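Local coordinates for bifunctional GH43-CE protein (PDB 6MLY) that probably hydrolyses xylan-derived chains as a family 43 beta-xylosidase and carries a second, carbohydrate esterase domain in the same chain, at residues G350-F363 with F492-D506. Numbering follows the deposited sequence.
Sequences GYLRLTTGRMETSF and FNYATKEVGGYADFD
The guanidinium of Arg353 is gripped from two directions, lying flat on the ring of Tyr502 while its edge meets the carboxylate of Asp504. All three residues project from one face of an antiparallel strand pair, 352-355 with 502-506, in the concanavalin A-like beta-sandwich domain. Cation and ring planes are 27° apart, with CZ of Arg353 3.5 Å from CE1 of Tyr502. Arg353 and Asp504 run side by side, their flat groups nearly parallel but stepped out of one plane; NE donates to OD1 at 2.7 Å on the syn side, and NH2 reaches OD2 only weakly. A bend at chi3 of Arg353 (-74°) turns the guanidinium back to both partners, and Arg348 also pairs with OD2, so this buried carboxylate probably remains ionised.

Leu352 and Phe505 exchange two backbone hydrogen bonds as a hydrogen-bonded pair. On their face of the sheet, CD1 of Leu354 packs against CE2 of Phe505 at 3.6 Å, the two side chains crossing at about a right angle. The carbonyl of Leu354 takes two donors: Ala503 N continues the strand pairing, whereas Asn493 ND2, at 2.9 Å, comes from above the carbonyl plane and ties in the chain just after strand 488-491 of the other sheet.

Beyond the strands, Thr356 N bonds to Gly501 O, and the methyl CG2 of Thr356 rests against CB of Ala495. Glu360 N donates to Ala495 O at 2.8 Å. Farther along, Phe363, Phe492 and Tyr494 form an aromatic cluster, which Tyr405 and Phe395 extend from outside. Phe363 has CG anti to its own N (chi1 -178°), which carries its ring edge over Phe492, where CE1 of Phe363 lies 3.5 Å from CG of Phe492.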
loop_
_atom_site.group_PDB
_atom_site.type_symbol
_atom_site.label_atom_id
_atom_site.label_comp_id
_atom_site.label_asym_id
_atom_site.label_seq_id
_atom_site.Cartn_x
_atom_site.Cartn_y
_atom_site.Cartn_z
ATOM N N GLY A 350 17.536 17.805 17.261
ATOM C CA GLY A 350 17.397 17.475 15.842
ATOM C C GLY A 350 16.680 16.148 15.617
ATOM O O GLY A 350 16.395 15.778 14.465
ATOM N N TYR A 351 16.379 15.440 16.716
ATOM C CA TYR A 351 15.788 14.105 16.689
ATOM C C TYR A 351 14.517 14.064 17.553
ATOM O O TYR A 351 14.438 14.701 18.618
ATOM C CB TYR A 351 16.800 13.069 17.188
ATOM C CG TYR A 351 18.029 12.882 16.327
ATOM C CD1 TYR A 351 19.051 13.817 16.315
ATOM C CD2 TYR A 351 18.186 11.753 15.538
ATOM C CE1 TYR A 351 20.183 13.650 15.533
ATOM C CE2 TYR A 351 19.310 11.571 14.749
ATOM C CZ TYR A 351 20.316 12.521 14.747
ATOM O OH TYR A 351 21.433 12.341 13.977
ATOM N N LEU A 352 13.518 13.315 17.071
ATOM C CA LEU A 352 12.358 12.875 17.852
ATOM C C LEU A 352 12.705 11.535 18.508
ATOM O O LEU A 352 13.164 10.618 17.815
ATOM C CB LEU A 352 11.152 12.725 16.919
ATOM C CG LEU A 352 10.003 11.866 17.448
ATOM C CD1 LEU A 352 9.275 12.571 18.579
ATOM C CD2 LEU A 352 9.033 11.515 16.334
ATOM N N ARG A 353 12.491 11.426 19.823
ATOM C CA ARG A 353 12.836 10.212 20.566
ATOM C C ARG A 353 11.577 9.634 21.221
ATOM O O ARG A 353 11.135 10.125 22.260
ATOM C CB ARG A 353 13.914 10.493 21.620
ATOM C CG ARG A 353 14.283 9.284 22.471
ATOM C CD ARG A 353 15.451 9.537 23.404
ATOM N NE ARG A 353 16.713 9.586 22.681
ATOM C CZ ARG A 353 17.915 9.578 23.248
ATOM N NH1 ARG A 353 18.034 9.553 24.563
ATOM N NH2 ARG A 353 18.997 9.600 22.492
ATOM N N LEU A 354 11.039 8.573 20.608
ATOM C CA LEU A 354 9.951 7.781 21.175
ATOM C C LEU A 354 10.558 6.714 22.096
ATOM O O LEU A 354 11.411 5.952 21.666
ATOM C CB LEU A 354 9.144 7.140 20.040
ATOM C CG LEU A 354 8.707 8.082 18.920
ATOM C CD1 LEU A 354 7.980 7.321 17.823
ATOM C CD2 LEU A 354 7.832 9.202 19.459
ATOM N N THR A 355 10.124 6.696 23.361
ATOM C CA THR A 355 10.554 5.720 24.363
ATOM C C THR A 355 9.359 4.833 24.730
ATOM O O THR A 355 8.208 5.256 24.654
ATOM C CB THR A 355 11.153 6.420 25.591
ATOM O OG1 THR A 355 12.257 7.213 25.154
ATOM C CG2 THR A 355 11.629 5.468 26.668
ATOM N N THR A 356 9.659 3.596 25.134
ATOM C CA THR A 356 8.670 2.580 25.483
ATOM C C THR A 356 8.178 2.792 26.924
ATOM O O THR A 356 8.904 3.330 27.762
ATOM C CB THR A 356 9.280 1.185 25.292
ATOM O OG1 THR A 356 9.483 0.969 23.893
ATOM C CG2 THR A 356 8.424 0.080 25.868
ATOM N N GLY A 357 6.940 2.356 27.197
ATOM C CA GLY A 357 6.366 2.374 28.548
ATOM C C GLY A 357 5.712 1.060 28.966
ATOM O O GLY A 357 5.531 0.821 30.163
ATOM N N ARG A 358 5.361 0.206 27.996
ATOM C CA ARG A 358 4.453 -0.923 28.214
ATOM C C ARG A 358 4.737 -2.015 27.169
ATOM O O ARG A 358 5.080 -1.710 26.020
ATOM C CB ARG A 358 3.011 -0.407 28.136
ATOM C CG ARG A 358 1.934 -1.455 28.382
ATOM C CD ARG A 358 0.698 -1.234 27.524
ATOM N NE ARG A 358 -0.153 -0.152 28.005
ATOM C CZ ARG A 358 -1.109 0.441 27.291
ATOM N NH1 ARG A 358 -1.218 0.211 25.993
ATOM N NH2 ARG A 358 -1.957 1.265 27.882
ATOM N N MET A 359 4.597 -3.282 27.584
ATOM C CA MET A 359 4.712 -4.452 26.692
ATOM C C MET A 359 3.363 -4.679 25.999
ATOM O O MET A 359 2.323 -4.706 26.658
ATOM C CB MET A 359 5.083 -5.716 27.473
ATOM C CG MET A 359 6.375 -5.594 28.256
ATOM S SD MET A 359 6.555 -6.879 29.521
ATOM C CE MET A 359 6.520 -8.364 28.517
ATOM N N GLU A 360 3.390 -4.855 24.674
ATOM C CA GLU A 360 2.174 -4.964 23.868
ATOM C C GLU A 360 2.069 -6.369 23.259
ATOM O O GLU A 360 3.079 -7.053 23.070
ATOM C CB GLU A 360 2.177 -3.890 22.778
ATOM C CG GLU A 360 2.357 -2.474 23.308
ATOM C CD GLU A 360 1.157 -1.844 24.008
ATOM O OE1 GLU A 360 0.137 -2.545 24.217
ATOM O OE2 GLU A 360 1.246 -0.640 24.348
ATOM N N THR A 361 0.829 -6.790 22.977
ATOM C CA THR A 361 0.518 -8.016 22.222
ATOM C C THR A 361 -0.010 -7.665 20.825
ATOM O O THR A 361 -0.133 -8.535 19.969
ATOM C CB THR A 361 -0.549 -8.862 22.931
ATOM O OG1 THR A 361 -0.462 -8.640 24.339
ATOM C CG2 THR A 361 -0.415 -10.338 22.625
ATOM N N SER A 362 -0.351 -6.387 20.629
ATOM C CA SER A 362 -0.975 -5.877 19.420
ATOM C C SER A 362 -0.285 -4.567 19.026
ATOM O O SER A 362 0.066 -3.760 19.897
ATOM C CB SER A 362 -2.460 -5.673 19.631
ATOM O OG SER A 362 -3.080 -5.132 18.473
ATOM N N PHE A 363 -0.101 -4.369 17.717
ATOM C CA PHE A 363 0.404 -3.112 17.180
ATOM C C PHE A 363 -0.603 -1.980 17.450
ATOM O O PHE A 363 -0.195 -0.857 17.753
ATOM C CB PHE A 363 0.713 -3.256 15.686
ATOM C CG PHE A 363 1.279 -2.021 15.029
ATOM C CD1 PHE A 363 2.221 -1.234 15.678
ATOM C CD2 PHE A 363 0.888 -1.657 13.749
ATOM C CE1 PHE A 363 2.749 -0.110 15.064
ATOM C CE2 PHE A 363 1.412 -0.528 13.138
ATOM C CZ PHE A 363 2.344 0.241 13.796
ATOM N N PHE A 492 6.509 4.602 14.809
ATOM C CA PHE A 492 6.192 3.759 15.967
ATOM C C PHE A 492 7.477 3.222 16.609
ATOM O O PHE A 492 8.555 3.325 16.035
ATOM C CB PHE A 492 5.241 2.628 15.565
ATOM C CG PHE A 492 5.817 1.596 14.628
ATOM C CD1 PHE A 492 5.734 1.755 13.253
ATOM C CD2 PHE A 492 6.417 0.447 15.122
ATOM C CE1 PHE A 492 6.250 0.795 12.396
ATOM C CE2 PHE A 492 6.936 -0.511 14.263
ATOM C CZ PHE A 492 6.854 -0.334 12.901
ATOM N N ASN A 493 7.318 2.677 17.822
ATOM C CA ASN A 493 8.375 2.076 18.620
ATOM C C ASN A 493 7.763 1.514 19.905
ATOM O O ASN A 493 7.477 2.271 20.826
ATOM C CB ASN A 493 9.480 3.065 19.008
ATOM C CG ASN A 493 10.535 2.440 19.901
ATOM O OD1 ASN A 493 10.684 1.218 19.941
ATOM N ND2 ASN A 493 11.275 3.265 20.625
ATOM N N TYR A 494 7.601 0.189 19.975
ATOM C CA TYR A 494 6.963 -0.436 21.127
ATOM C C TYR A 494 7.664 -1.740 21.499
ATOM O O TYR A 494 8.331 -2.333 20.671
ATOM C CB TYR A 494 5.493 -0.722 20.836
ATOM C CG TYR A 494 5.248 -1.690 19.709
ATOM C CD1 TYR A 494 4.840 -2.988 19.965
ATOM C CD2 TYR A 494 5.392 -1.304 18.386
ATOM C CE1 TYR A 494 4.589 -3.882 18.938
ATOM C CE2 TYR A 494 5.142 -2.184 17.346
ATOM C CZ TYR A 494 4.735 -3.478 17.623
ATOM O OH TYR A 494 4.481 -4.354 16.608
ATOM N N ALA A 495 7.442 -2.174 22.744
ATOM C CA ALA A 495 8.095 -3.332 23.333
ATOM C C ALA A 495 7.127 -4.519 23.420
ATOM O O ALA A 495 5.924 -4.332 23.616
ATOM C CB ALA A 495 8.619 -2.973 24.698
ATOM N N THR A 496 7.686 -5.729 23.282
ATOM C CA THR A 496 6.985 -6.990 23.519
ATOM C C THR A 496 7.493 -7.653 24.809
ATOM O O THR A 496 6.740 -8.388 25.447
ATOM C CB THR A 496 7.136 -7.950 22.330
ATOM O OG1 THR A 496 8.525 -8.229 22.145
ATOM C CG2 THR A 496 6.554 -7.398 21.047
ATOM N N LYS A 497 8.759 -7.402 25.179
ATOM C CA LYS A 497 9.418 -8.116 26.286
ATOM C C LYS A 497 9.951 -7.153 27.361
ATOM O O LYS A 497 9.882 -7.479 28.551
ATOM C CB LYS A 497 10.537 -9.012 25.744
ATOM C CG LYS A 497 10.078 -10.385 25.270
ATOM C CD LYS A 497 11.199 -11.295 24.811
ATOM C CE LYS A 497 11.549 -11.117 23.348
ATOM N NZ LYS A 497 12.535 -12.124 22.895
ATOM N N GLU A 498 10.482 -5.990 26.957
ATOM C CA GLU A 498 11.336 -5.172 27.834
ATOM C C GLU A 498 11.091 -3.678 27.577
ATOM O O GLU A 498 11.273 -3.199 26.454
ATOM C CB GLU A 498 12.795 -5.556 27.579
ATOM C CG GLU A 498 13.732 -5.265 28.736
ATOM C CD GLU A 498 15.096 -5.937 28.644
ATOM O OE1 GLU A 498 15.327 -6.730 27.694
ATOM O OE2 GLU A 498 15.933 -5.666 29.524
ATOM N N VAL A 499 10.696 -2.947 28.632
ATOM C CA VAL A 499 10.355 -1.518 28.537
ATOM C C VAL A 499 11.596 -0.684 28.871
ATOM O O VAL A 499 12.486 -1.155 29.577
ATOM C CB VAL A 499 9.169 -1.130 29.447
ATOM C CG1 VAL A 499 7.979 -2.059 29.261
ATOM C CG2 VAL A 499 9.552 -1.045 30.920
ATOM N N GLY A 500 11.613 0.559 28.366
ATOM C CA GLY A 500 12.659 1.549 28.646
ATOM C C GLY A 500 13.448 1.942 27.404
ATOM O O GLY A 500 13.937 3.067 27.314
ATOM N N GLY A 501 13.585 1.005 26.457
ATOM C CA GLY A 501 14.286 1.235 25.199
ATOM C C GLY A 501 13.642 2.344 24.383
ATOM O O GLY A 501 12.446 2.605 24.515
ATOM N N TYR A 502 14.452 2.980 23.527
ATOM C CA TYR A 502 14.040 4.127 22.720
ATOM C C TYR A 502 14.527 3.959 21.275
ATOM O O TYR A 502 15.288 3.047 20.972
ATOM C CB TYR A 502 14.570 5.424 23.339
ATOM C CG TYR A 502 16.065 5.472 23.526
ATOM C CD1 TYR A 502 16.885 6.067 22.580
ATOM C CD2 TYR A 502 16.664 4.934 24.656
ATOM C CE1 TYR A 502 18.261 6.117 22.746
ATOM C CE2 TYR A 502 18.037 4.978 24.838
ATOM C CZ TYR A 502 18.839 5.570 23.879
ATOM O OH TYR A 502 20.191 5.621 24.047
ATOM N N ALA A 503 14.052 4.853 20.402
ATOM C CA ALA A 503 14.398 4.903 18.988
ATOM C C ALA A 503 14.347 6.359 18.519
ATOM O O ALA A 503 13.293 6.986 18.565
ATOM C CB ALA A 503 13.445 4.048 18.193
ATOM N N ASP A 504 15.488 6.897 18.084
ATOM C CA ASP A 504 15.547 8.275 17.617
ATOM C C ASP A 504 15.063 8.315 16.164
ATOM O O ASP A 504 15.245 7.355 15.437
ATOM C CB ASP A 504 16.955 8.858 17.753
ATOM C CG ASP A 504 17.552 8.710 19.143
ATOM O OD1 ASP A 504 16.766 8.615 20.114
ATOM O OD2 ASP A 504 18.802 8.677 19.241
ATOM N N PHE A 505 14.423 9.426 15.782
ATOM C CA PHE A 505 14.084 9.735 14.393
ATOM C C PHE A 505 14.669 11.106 14.039
ATOM O O PHE A 505 14.322 12.103 14.683
ATOM C CB PHE A 505 12.570 9.775 14.181
ATOM C CG PHE A 505 11.847 8.469 14.390
ATOM C CD1 PHE A 505 11.373 7.739 13.311
ATOM C CD2 PHE A 505 11.613 7.981 15.666
ATOM C CE1 PHE A 505 10.684 6.552 13.503
ATOM C CE2 PHE A 505 10.933 6.787 15.855
ATOM C CZ PHE A 505 10.471 6.074 14.774
ATOM N N ASP A 506 15.556 11.148 13.034
ATOM C CA ASP A 506 16.203 12.402 12.626
ATOM C C ASP A 506 15.177 13.298 11.921
ATOM O O ASP A 506 15.135 14.507 12.171
ATOM C CB ASP A 506 17.428 12.163 11.734
ATOM C CG ASP A 506 18.248 13.417 11.461
ATOM O OD1 ASP A 506 18.149 14.381 12.258
ATOM O OD2 ASP A 506 18.976 13.429 10.449
#